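Local coordinates for phosphoheptose isomerase (Neisseria gonorrhoeae, PDB 5I01) that catalyses the zinc-dependent isomerisation of sedoheptulose 7-phosphate to D-glycero-D-manno-heptose 7-phosphate, the first step of heptose biosynthesis for gonococcal lipooligosaccharide, at the interface of chains A and B. Residues are numbered along the deposited sequence; one frame, centred on the assembly and turned at random. Chains: chain A/B, Phosphoheptose isomerase.

The interface of chains A and B. Residues chain A 6-7, 10; chain B 29, 32-33, 186, 190.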
# COMPACT_ATOMS: atom_id res chain seq x y z
N LEU A 6 -17.73 -29.23 8.61
CA LEU A 6 -17.47 -27.79 8.56
C LEU A 6 -18.13 -27.00 9.70
O LEU A 6 -17.54 -26.03 10.20
CB LEU A 6 -17.93 -27.21 7.22
CG LEU A 6 -17.21 -27.70 5.96
CD1 LEU A 6 -17.78 -26.96 4.76
CD2 LEU A 6 -15.71 -27.49 6.08
N GLN A 7 -19.33 -27.42 10.09
CA GLN A 7 -20.03 -26.86 11.25
C GLN A 7 -19.21 -27.01 12.54
O GLN A 7 -18.98 -26.04 13.25
CB GLN A 7 -21.43 -27.48 11.43
CG GLN A 7 -22.50 -27.00 10.46
CD GLN A 7 -22.42 -27.60 9.04
OE1 GLN A 7 -21.72 -28.59 8.79
NE2 GLN A 7 -23.16 -26.98 8.10
N VAL A 10 -15.86 -24.88 12.33
CA VAL A 10 -16.12 -23.46 12.64
C VAL A 10 -16.39 -23.25 14.13
O VAL A 10 -15.85 -22.32 14.75
CB VAL A 10 -17.30 -22.88 11.81
CG1 VAL A 10 -17.72 -21.48 12.28
CG2 VAL A 10 -16.96 -22.83 10.33
N VAL B 29 -22.23 -19.84 12.98
CA VAL B 29 -21.64 -21.11 12.53
C VAL B 29 -22.19 -21.52 11.16
O VAL B 29 -21.40 -21.71 10.24
CB VAL B 29 -21.77 -22.25 13.58
CG1 VAL B 29 -21.28 -23.58 13.02
CG2 VAL B 29 -20.94 -21.92 14.82
N THR B 32 -21.25 -18.90 8.21
CA THR B 32 -19.80 -19.03 7.93
C THR B 32 -19.50 -20.24 7.03
O THR B 32 -18.69 -20.15 6.10
CB THR B 32 -18.95 -19.14 9.23
OG1 THR B 32 -19.26 -18.05 10.12
CG2 THR B 32 -17.45 -19.10 8.93
N VAL B 33 -20.18 -21.36 7.32
CA VAL B 33 -20.06 -22.58 6.53
C VAL B 33 -20.57 -22.36 5.10
O VAL B 33 -19.92 -22.78 4.15
CB VAL B 33 -20.78 -23.78 7.22
CG1 VAL B 33 -20.96 -24.97 6.27
CG2 VAL B 33 -20.01 -24.21 8.46
N ALA B 186 -11.70 -18.73 10.13
CA ALA B 186 -12.58 -19.91 10.05
C ALA B 186 -12.86 -20.32 8.60
O ALA B 186 -12.86 -21.51 8.29
CB ALA B 186 -13.89 -19.64 10.80
N CYS B 190 -11.64 -23.74 6.64
CA CYS B 190 -12.63 -24.59 5.98
C CYS B 190 -12.22 -24.88 4.54
O CYS B 190 -12.26 -26.03 4.10
CB CYS B 190 -14.02 -23.96 5.99
SG CYS B 190 -14.83 -24.05 7.58
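A largely apolar helix-packing patch of the two-fold A/B interface helps hold two subunits of the homotetramer together: A:Leu6, A:Gln7 and A:Val10 lie across two helices of chain B. With CG1 of A:Val10 anti to the backbone N (chi1 171°) and CG2 beside it, the methyls diverge. CG1 rests on CA of B:Val29 and CB of B:Thr32, while CG2 sits between the helices, 3.7 Å from the thiol SG of B:Cys190 and 3.8 Å from CG2 of B:Val33. The CG2 methyl of B:Thr32 crosses obliquely against both methyls of A:Val10, 4.0 Å from its CG2, and B:Ala186 adds a more distant wall. CG1 of B:Val29 touches the backbone O of A:Gln7 at 3.4 Å. B:Val33 is wedged against the first turn of the A helix, its CG2 3.5 Å from the carbonyl O of A:Leu6. The bend of A:Gln7 at chi2 (77°) lays a face of the amide, at its NE2 end, over CG1 of B:Val33, a van der Waals contact of 3.5 Å between NE2 and CG1. CB and CD1 of A:Leu6 also pack on B:Val33, and its CD2 reaches CB and SG of B:Cys190, 3.9 Å from SG. That thiol also makes a weak hydrogen bond to the backbone O of B:Ala186. In the fold, the start of helix 6-27 of chain A reaches over chain B and rests on helices 29-44 and 173-194; two-fold symmetry repeats the arrangement with the chains exchanged.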